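Local structure of F420-reducing hydrogenase, subunit beta (Methanothermobacter marburgensis, 4OMF) at residues Ile41-Val47 / Ile94-Val100; Lys127-Tyr133 / Ala203-Gly208. The protein is the FAD- and iron-sulfur-cluster-binding subunit of a hydrogenase that couples oxidation of hydrogen to reduction of coenzyme F420, probably passing electrons through its flavin. All blocks are in the same frame, centred on the assembly; numbering follows the deposited sequence.

How the contacts relate
Contacts 1 and 2 are two parallel pairings within one mixed sheet, and they illustrate how strand ends build a cofactor site. Strands 97-101 and 126-132 are neighbours, so the second strand of contact 1 borders the first strand of contact 2, and Leu97 O lies 2.8 Å from Lys127 N, a probable hydrogen bond. Both contacts are largely buried, but contact 2 sits nearer the middle of the chain, whereas contact 1 has a polar end with glutamates that meet another protein chain. The C-terminal ends of both pairings converge on FAD: Val47 and Val100 approach the adenosine ribose, while Ile132, Tyr133 and Gly208 approach the flavin and ribityl part.

Contact 1 (Ile41-Val47 / Ile94-Val100); sequences IIEGAVV and IEKLGTV. With FAD (flavin-adenine dinucleotide), chain R.
Glu43 is tied to Glu95 and Lys96 by two hydrogen bonds, one from its backbone and one to its side chain. Its N donates to Lys96 O at 2.7 Å, and its extended side chain brings OE1 back to Glu95 N, which meets it at 2.8 Å almost along the C-O axis, nearly straight at 174°. This end is the more solvent-open one, yet tightly bonded: exposed Lys96 runs alongside Ile41 O before its end leads away, and Glu43 OE2 and Glu95 OE1 each form a salt bridge to a basic side chain of another protein chain. Farther along, neighbouring strands 44-51 and 97-101 run parallel in the mixed sheet, closely packed around Gly98. Gly98 N donates to Gly44 O, and Val46 N to Gly98 O, both at 3.0 Å, whereas Gly44 N is buried without a partner. Lacking a side chain, Gly98 leaves room over its CA for Ile42 CD1 (4.2 Å), and Ile42 lays CG2 against the Leu97-Gly98 peptide. Thr99 OG1, anti to its own N (chi1 -170°), donates to Val46 O at 3.1 Å from above the carbonyl plane; Val100 N adds a weak bond to the same oxygen. At the FAD end the side chains of Val47 and Val100 cross at about a right angle; Val47 CB lies against ribose O2B and O3B, and Val100 CG1 against O3B.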
loop_
_atom_site.group_PDB
_atom_site.type_symbol
_atom_site.label_atom_id
_atom_site.label_comp_id
_atom_site.label_asym_id
_atom_site.label_seq_id
_atom_site.Cartn_x
_atom_site.Cartn_y
_atom_site.Cartn_z
ATOM N N ILE C 41 27.667 16.729 -27.924
ATOM C CA ILE C 41 26.312 17.266 -27.879
ATOM C C ILE C 41 25.525 16.566 -26.776
ATOM O O ILE C 41 24.703 17.182 -26.087
ATOM C CB ILE C 41 25.612 17.113 -29.239
ATOM C CG1 ILE C 41 26.290 18.016 -30.270
ATOM C CG2 ILE C 41 24.146 17.475 -29.137
ATOM C CD1 ILE C 41 25.945 17.654 -31.692
ATOM N N ILE C 42 25.812 15.282 -26.585
ATOM C CA ILE C 42 25.315 14.555 -25.431
ATOM C C ILE C 42 26.471 13.869 -24.732
ATOM O O ILE C 42 27.552 13.693 -25.326
ATOM C CB ILE C 42 24.237 13.500 -25.806
ATOM C CG1 ILE C 42 24.807 12.414 -26.736
ATOM C CG2 ILE C 42 22.994 14.195 -26.400
ATOM C CD1 ILE C 42 23.751 11.391 -27.218
ATOM N N GLU C 43 26.247 13.480 -23.477
ATOM C CA GLU C 43 27.273 12.797 -22.675
ATOM C C GLU C 43 26.886 11.338 -22.428
ATOM O O GLU C 43 27.681 10.535 -21.904
ATOM C CB GLU C 43 27.480 13.525 -21.338
ATOM C CG GLU C 43 27.987 14.951 -21.525
ATOM C CD GLU C 43 27.890 15.813 -20.273
ATOM O OE1 GLU C 43 27.086 15.500 -19.367
ATOM O OE2 GLU C 43 28.635 16.816 -20.204
ATOM N N GLY C 44 25.660 11.003 -22.811
ATOM C CA GLY C 44 25.157 9.651 -22.665
ATOM C C GLY C 44 23.775 9.589 -23.280
ATOM O O GLY C 44 23.184 10.631 -23.615
ATOM N N ALA C 45 23.251 8.379 -23.441
ATOM C CA ALA C 45 21.888 8.239 -23.930
ATOM C C ALA C 45 21.195 7.042 -23.311
ATOM O O ALA C 45 21.821 6.026 -23.069
ATOM C CB ALA C 45 21.879 8.112 -25.465
ATOM N N VAL C 46 19.895 7.157 -23.080
ATOM C CA VAL C 46 19.132 6.011 -22.580
ATOM C C VAL C 46 18.650 5.231 -23.800
ATOM O O VAL C 46 18.103 5.826 -24.740
ATOM C CB VAL C 46 17.926 6.440 -21.690
ATOM C CG1 VAL C 46 17.044 5.221 -21.392
ATOM C CG2 VAL C 46 18.423 7.060 -20.374
ATOM N N VAL C 47 18.928 3.923 -23.806
ATOM C CA VAL C 47 18.579 3.030 -24.903
ATOM C C VAL C 47 18.028 1.701 -24.389
ATOM O O VAL C 47 18.177 1.382 -23.213
ATOM C CB VAL C 47 19.787 2.730 -25.805
ATOM C CG1 VAL C 47 20.244 4.003 -26.547
ATOM C CG2 VAL C 47 20.916 2.135 -24.984
ATOM N N ILE C 94 25.216 13.038 -15.933
ATOM C CA ILE C 94 25.014 13.576 -17.275
ATOM C C ILE C 94 24.209 14.879 -17.258
ATOM O O ILE C 94 23.178 14.962 -16.596
ATOM C CB ILE C 94 24.302 12.532 -18.167
ATOM C CG1 ILE C 94 25.209 11.324 -18.401
ATOM C CG2 ILE C 94 23.782 13.149 -19.490
ATOM C CD1 ILE C 94 24.402 10.049 -18.810
ATOM N N GLU C 95 24.704 15.899 -17.954
ATOM C CA GLU C 95 23.978 17.168 -18.050
ATOM C C GLU C 95 23.469 17.442 -19.461
ATOM O O GLU C 95 22.707 18.393 -19.681
ATOM C CB GLU C 95 24.858 18.327 -17.573
ATOM C CG GLU C 95 24.987 18.291 -16.042
ATOM C CD GLU C 95 25.893 19.379 -15.475
ATOM O OE1 GLU C 95 26.734 19.929 -16.226
ATOM O OE2 GLU C 95 25.768 19.653 -14.257
ATOM N N LYS C 96 23.890 16.600 -20.397
ATOM C CA LYS C 96 23.443 16.651 -21.801
ATOM C C LYS C 96 23.005 15.261 -22.234
ATOM O O LYS C 96 23.836 14.416 -22.554
ATOM C CB LYS C 96 24.559 17.143 -22.721
ATOM C CG LYS C 96 24.981 18.611 -22.532
ATOM C CD LYS C 96 26.392 18.835 -23.136
ATOM C CE LYS C 96 26.624 20.275 -23.545
ATOM N NZ LYS C 96 26.355 21.208 -22.415
ATOM N N LEU C 97 21.701 15.027 -22.236
ATOM C CA LEU C 97 21.194 13.678 -22.367
ATOM C C LEU C 97 20.515 13.429 -23.711
ATOM O O LEU C 97 19.769 14.280 -24.210
ATOM C CB LEU C 97 20.203 13.393 -21.228
ATOM C CG LEU C 97 19.655 11.964 -21.113
ATOM C CD1 LEU C 97 20.798 10.980 -20.953
ATOM C CD2 LEU C 97 18.681 11.866 -19.937
ATOM N N GLY C 98 20.740 12.246 -24.269
ATOM C CA GLY C 98 19.994 11.791 -25.431
ATOM C C GLY C 98 19.098 10.615 -25.068
ATOM O O GLY C 98 19.298 9.963 -24.039
ATOM N N THR C 99 18.097 10.329 -25.905
ATOM C CA THR C 99 17.361 9.086 -25.704
ATOM C C THR C 99 16.650 8.694 -26.980
ATOM O O THR C 99 16.491 9.511 -27.891
ATOM C CB THR C 99 16.322 9.195 -24.548
ATOM O OG1 THR C 99 15.809 7.885 -24.251
ATOM C CG2 THR C 99 15.178 10.131 -24.933
ATOM N N VAL C 100 16.244 7.438 -27.048
ATOM C CA VAL C 100 15.389 6.979 -28.125
ATOM C C VAL C 100 14.060 6.586 -27.493
ATOM O O VAL C 100 14.037 6.049 -26.370
ATOM C CB VAL C 100 16.020 5.794 -28.893
ATOM C CG1 VAL C 100 16.406 4.681 -27.937
ATOM C CG2 VAL C 100 15.075 5.289 -30.017
HETATM P PA FAD R . 19.181 1.095 -34.714
HETATM O O1A FAD R . 18.863 -0.341 -35.039
HETATM O O2A FAD R . 20.511 1.728 -34.997
HETATM O O5B FAD R . 18.890 1.301 -33.162
HETATM C C5B FAD R . 17.576 0.928 -32.724
HETATM C C4B FAD R . 17.287 1.701 -31.435
HETATM O O4B FAD R . 15.960 1.403 -30.999
HETATM C C3B FAD R . 18.249 1.270 -30.335
HETATM O O3B FAD R . 18.842 2.401 -29.679
HETATM C C2B FAD R . 17.347 0.525 -29.361
HETATM O O2B FAD R . 17.780 0.732 -28.007
HETATM C C1B FAD R . 15.976 1.127 -29.608
HETATM N N9A FAD R . 14.926 0.150 -29.271
HETATM C C8A FAD R . 14.841 -1.107 -29.743
HETATM N N7A FAD R . 13.747 -1.731 -29.246
HETATM C C5A FAD R . 13.122 -0.832 -28.435
HETATM C C6A FAD R . 11.916 -0.845 -27.576
HETATM N N6A FAD R . 11.141 -1.956 -27.462
HETATM N N1A FAD R . 11.621 0.288 -26.920
HETATM C C2A FAD R . 12.393 1.394 -26.986
HETATM N N3A FAD R . 13.517 1.480 -27.737
HETATM C C4A FAD R . 13.906 0.403 -28.465
HETATM N N1 FAD R . 9.146 1.258 -37.560
HETATM C C2 FAD R . 8.205 1.642 -38.513
HETATM O O2 FAD R . 8.606 2.071 -39.613
HETATM N N3 FAD R . 6.855 1.492 -38.228
HETATM C C4 FAD R . 6.436 1.019 -37.001
HETATM O O4 FAD R . 5.209 0.937 -36.772
HETATM C C4X FAD R . 7.305 0.059 -36.360
HETATM N N5 FAD R . 6.781 -0.526 -35.099
HETATM C C5X FAD R . 7.718 -0.375 -33.979
HETATM C C6 FAD R . 7.242 -0.860 -32.749
HETATM C C7 FAD R . 8.114 -0.973 -31.659
HETATM C C7M FAD R . 7.605 -1.484 -30.319
HETATM C C8 FAD R . 9.449 -0.614 -31.836
HETATM C C8M FAD R . 10.492 -0.696 -30.738
HETATM C C9 FAD R . 9.937 -0.141 -33.074
HETATM C C9A FAD R . 9.088 -0.106 -34.186
HETATM N N10 FAD R . 9.542 0.461 -35.405
HETATM C C10 FAD R . 8.741 0.437 -36.532
HETATM C "C1'" FAD R . 10.836 1.158 -35.547
HETATM C "C2'" FAD R . 11.956 0.293 -36.064
HETATM O "O2'" FAD R . 11.744 -1.040 -35.956
HETATM C "C3'" FAD R . 13.176 0.759 -35.730
HETATM O "O3'" FAD R . 13.482 0.598 -34.419
HETATM C "C4'" FAD R . 13.579 2.105 -36.308
HETATM O "O4'" FAD R . 13.420 2.147 -37.742
HETATM C "C5'" FAD R . 15.018 2.461 -35.919
HETATM O "O5'" FAD R . 15.927 1.704 -36.702
HETATM P P FAD R . 17.459 2.143 -36.850
HETATM O O1P FAD R . 17.455 3.609 -37.222
HETATM O O2P FAD R . 18.173 1.183 -37.755
HETATM O O3P FAD R . 18.002 2.033 -35.319
#

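Contact 2 (Lys127-Tyr133 / Ala203-Gly208). With FAD (flavin-adenine dinucleotide), chain R; KEN (N,N-dimethylmethanamine), chain P.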
loop_
_atom_site.group_PDB
_atom_site.type_symbol
_atom_site.label_atom_id
_atom_site.label_comp_id
_atom_site.label_asym_id
_atom_site.label_seq_id
_atom_site.Cartn_x
_atom_site.Cartn_y
_atom_site.Cartn_z
ATOM N N LYS C 127 18.814 16.872 -24.575
ATOM C CA LYS C 127 19.310 17.650 -25.714
ATOM C C LYS C 127 18.951 17.025 -27.070
ATOM O O LYS C 127 18.948 17.698 -28.097
ATOM C CB LYS C 127 20.828 17.827 -25.633
ATOM C CG LYS C 127 21.304 18.493 -24.339
ATOM C CD LYS C 127 20.711 19.891 -24.152
ATOM C CE LYS C 127 21.133 20.501 -22.803
ATOM N NZ LYS C 127 20.482 21.825 -22.603
ATOM N N LEU C 128 18.663 15.731 -27.070
ATOM C CA LEU C 128 18.290 15.056 -28.314
ATOM C C LEU C 128 17.327 13.927 -28.033
ATOM O O LEU C 128 17.674 12.944 -27.369
ATOM C CB LEU C 128 19.518 14.516 -29.025
ATOM C CG LEU C 128 19.307 13.668 -30.280
ATOM C CD1 LEU C 128 18.662 14.481 -31.379
ATOM C CD2 LEU C 128 20.631 13.128 -30.714
ATOM N N LEU C 129 16.115 14.071 -28.534
ATOM C CA LEU C 129 15.107 13.034 -28.361
ATOM C C LEU C 129 14.823 12.431 -29.724
ATOM O O LEU C 129 14.168 13.056 -30.548
ATOM C CB LEU C 129 13.838 13.613 -27.721
ATOM C CG LEU C 129 12.792 12.713 -27.040
ATOM C CD1 LEU C 129 11.596 13.550 -26.573
ATOM C CD2 LEU C 129 12.313 11.597 -27.941
ATOM N N VAL C 130 15.320 11.216 -29.968
ATOM C CA VAL C 130 15.077 10.564 -31.256
ATOM C C VAL C 130 13.829 9.692 -31.143
ATOM O O VAL C 130 13.777 8.795 -30.324
ATOM C CB VAL C 130 16.281 9.692 -31.730
ATOM C CG1 VAL C 130 16.022 9.162 -33.147
ATOM C CG2 VAL C 130 17.589 10.505 -31.714
ATOM N N GLY C 131 12.834 9.946 -31.977
ATOM C CA GLY C 131 11.612 9.162 -31.919
ATOM C C GLY C 131 11.657 8.059 -32.956
ATOM O O GLY C 131 12.231 8.258 -34.025
ATOM N N ILE C 132 11.093 6.896 -32.648
ATOM C CA ILE C 132 10.972 5.860 -33.673
ATOM C C ILE C 132 9.498 5.543 -33.888
ATOM O O ILE C 132 8.704 5.659 -32.962
ATOM C CB ILE C 132 11.775 4.589 -33.326
ATOM C CG1 ILE C 132 11.461 4.086 -31.917
ATOM C CG2 ILE C 132 13.288 4.867 -33.449
ATOM C CD1 ILE C 132 12.215 2.789 -31.561
ATOM N N TYR C 133 9.141 5.187 -35.125
ATOM C CA TYR C 133 7.734 4.965 -35.484
ATOM C C TYR C 133 7.201 3.728 -34.778
ATOM O O TYR C 133 7.934 2.766 -34.562
ATOM C CB TYR C 133 7.529 4.780 -37.000
ATOM C CG TYR C 133 8.093 5.848 -37.928
ATOM C CD1 TYR C 133 8.514 7.099 -37.450
ATOM C CD2 TYR C 133 8.215 5.585 -39.286
ATOM C CE1 TYR C 133 9.049 8.058 -38.323
ATOM C CE2 TYR C 133 8.745 6.537 -40.161
ATOM C CZ TYR C 133 9.157 7.763 -39.673
ATOM O OH TYR C 133 9.686 8.684 -40.552
ATOM N N ALA C 203 8.938 14.218 -31.309
ATOM C CA ALA C 203 10.369 13.989 -31.149
ATOM C C ALA C 203 11.173 15.098 -31.830
ATOM O O ALA C 203 10.641 15.826 -32.669
ATOM C CB ALA C 203 10.769 12.627 -31.726
ATOM N N ASP C 204 12.453 15.213 -31.497
ATOM C CA ASP C 204 13.313 16.145 -32.225
ATOM C C ASP C 204 13.506 15.721 -33.685
ATOM O O ASP C 204 13.462 16.560 -34.588
ATOM C CB ASP C 204 14.667 16.257 -31.565
ATOM C CG ASP C 204 14.602 16.955 -30.228
ATOM O OD1 ASP C 204 13.896 17.987 -30.120
ATOM O OD2 ASP C 204 15.270 16.483 -29.298
ATOM N N VAL C 205 13.802 14.433 -33.870
ATOM C CA VAL C 205 13.955 13.771 -35.175
ATOM C C VAL C 205 13.227 12.456 -35.032
ATOM O O VAL C 205 13.385 11.804 -34.000
ATOM C CB VAL C 205 15.422 13.442 -35.530
ATOM C CG1 VAL C 205 15.552 13.054 -36.994
ATOM C CG2 VAL C 205 16.338 14.554 -35.179
ATOM N N SER C 206 12.466 12.050 -36.044
ATOM C CA SER C 206 11.731 10.787 -35.978
ATOM C C SER C 206 12.168 9.854 -37.112
ATOM O O SER C 206 12.415 10.310 -38.224
ATOM C CB SER C 206 10.221 11.038 -36.064
ATOM O OG SER C 206 9.777 11.996 -35.112
ATOM N N THR C 207 12.270 8.555 -36.846
ATOM C CA THR C 207 12.743 7.669 -37.896
ATOM C C THR C 207 12.083 6.291 -37.832
ATOM O O THR C 207 11.649 5.841 -36.772
ATOM C CB THR C 207 14.314 7.574 -37.842
ATOM O OG1 THR C 207 14.825 6.811 -38.944
ATOM C CG2 THR C 207 14.775 6.951 -36.533
ATOM N N GLY C 208 11.980 5.648 -38.990
ATOM C CA GLY C 208 11.398 4.320 -39.091
ATOM C C GLY C 208 11.713 3.733 -40.451
ATOM O O GLY C 208 12.391 4.361 -41.263
HETATM P PA FAD R . 19.181 1.095 -34.714
HETATM O O1A FAD R . 18.863 -0.341 -35.039
HETATM O O2A FAD R . 20.511 1.728 -34.997
HETATM O O5B FAD R . 18.890 1.301 -33.162
HETATM C C5B FAD R . 17.576 0.928 -32.724
HETATM C C4B FAD R . 17.287 1.701 -31.435
HETATM O O4B FAD R . 15.960 1.403 -30.999
HETATM C C3B FAD R . 18.249 1.270 -30.335
HETATM O O3B FAD R . 18.842 2.401 -29.679
HETATM C C2B FAD R . 17.347 0.525 -29.361
HETATM O O2B FAD R . 17.780 0.732 -28.007
HETATM C C1B FAD R . 15.976 1.127 -29.608
HETATM N N9A FAD R . 14.926 0.150 -29.271
HETATM C C8A FAD R . 14.841 -1.107 -29.743
HETATM N N7A FAD R . 13.747 -1.731 -29.246
HETATM C C5A FAD R . 13.122 -0.832 -28.435
HETATM C C6A FAD R . 11.916 -0.845 -27.576
HETATM N N6A FAD R . 11.141 -1.956 -27.462
HETATM N N1A FAD R . 11.621 0.288 -26.920
HETATM C C2A FAD R . 12.393 1.394 -26.986
HETATM N N3A FAD R . 13.517 1.480 -27.737
HETATM C C4A FAD R . 13.906 0.403 -28.465
HETATM N N1 FAD R . 9.146 1.258 -37.560
HETATM C C2 FAD R . 8.205 1.642 -38.513
HETATM O O2 FAD R . 8.606 2.071 -39.613
HETATM N N3 FAD R . 6.855 1.492 -38.228
HETATM C C4 FAD R . 6.436 1.019 -37.001
HETATM O O4 FAD R . 5.209 0.937 -36.772
HETATM C C4X FAD R . 7.305 0.059 -36.360
HETATM N N5 FAD R . 6.781 -0.526 -35.099
HETATM C C5X FAD R . 7.718 -0.375 -33.979
HETATM C C6 FAD R . 7.242 -0.860 -32.749
HETATM C C7 FAD R . 8.114 -0.973 -31.659
HETATM C C7M FAD R . 7.605 -1.484 -30.319
HETATM C C8 FAD R . 9.449 -0.614 -31.836
HETATM C C8M FAD R . 10.492 -0.696 -30.738
HETATM C C9 FAD R . 9.937 -0.141 -33.074
HETATM C C9A FAD R . 9.088 -0.106 -34.186
HETATM N N10 FAD R . 9.542 0.461 -35.405
HETATM C C10 FAD R . 8.741 0.437 -36.532
HETATM C "C1'" FAD R . 10.836 1.158 -35.547
HETATM C "C2'" FAD R . 11.956 0.293 -36.064
HETATM O "O2'" FAD R . 11.744 -1.040 -35.956
HETATM C "C3'" FAD R . 13.176 0.759 -35.730
HETATM O "O3'" FAD R . 13.482 0.598 -34.419
HETATM C "C4'" FAD R . 13.579 2.105 -36.308
HETATM O "O4'" FAD R . 13.420 2.147 -37.742
HETATM C "C5'" FAD R . 15.018 2.461 -35.919
HETATM O "O5'" FAD R . 15.927 1.704 -36.702
HETATM P P FAD R . 17.459 2.143 -36.850
HETATM O O1P FAD R . 17.455 3.609 -37.222
HETATM O O2P FAD R . 18.173 1.183 -37.755
HETATM O O3P FAD R . 18.002 2.033 -35.319
HETATM C CA1 KEN P . 14.484 19.971 -28.138
HETATM C CB1 KEN P . 14.220 19.809 -25.644
HETATM C CC1 KEN P . 14.656 17.753 -26.931
HETATM N NE1 KEN P . 14.914 19.245 -26.865
#
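Tyr133 and Gly208 meet through a CH-pi contact: Gly208 CA stands 3.7 Å from the ring centroid, over the face. On that same face lies the Thr207-Gly208 peptide, with Gly208 N over the ring centre, while Ser206 CB sits at the edge, in the ring plane. The ring takes this place because CG is anti to the carbonyl carbon (chi1 -53°), which turns the ring out to the side, over that peptide. Backbone hydrogen bonds form the second group. Gly131 receives and gives: its N reaches Val205 O at 2.8 Å, and its O accepts Thr207 N at the same length, after which Tyr133 N bonds to Thr207 O. These belong to a parallel pairing of strands 126-132 and 205-208 in the middle of the mixed sheet, where 205-208 is followed by the antiparallel strand 217-221. Asp204 N takes Leu129 O at 2.9 Å, leaving Val205 N buried without a partner. Asp204 OD2 is also modelled near Leu129 N, but the bound N,N-dimethylmethanamine crowds it and its position is less certain; Asp204 OD1, likewise crowded by the amine, is placed to pair with Arg110 and Thr223. Among apolar contacts, Ala203 CB packs over Gly131 CA (3.6 Å), in the place a side chain would take, and touches Leu129 CD2 at 4.2 Å; Ile132 and Thr207 meet CG2 to CG2 at 4.0 Å. The cofactor makes the last group: Tyr133 O closely approaches FAD N10 at 2.9 Å, Tyr133 CB lies against FAD C2, and Gly208 CA nears FAD O4'.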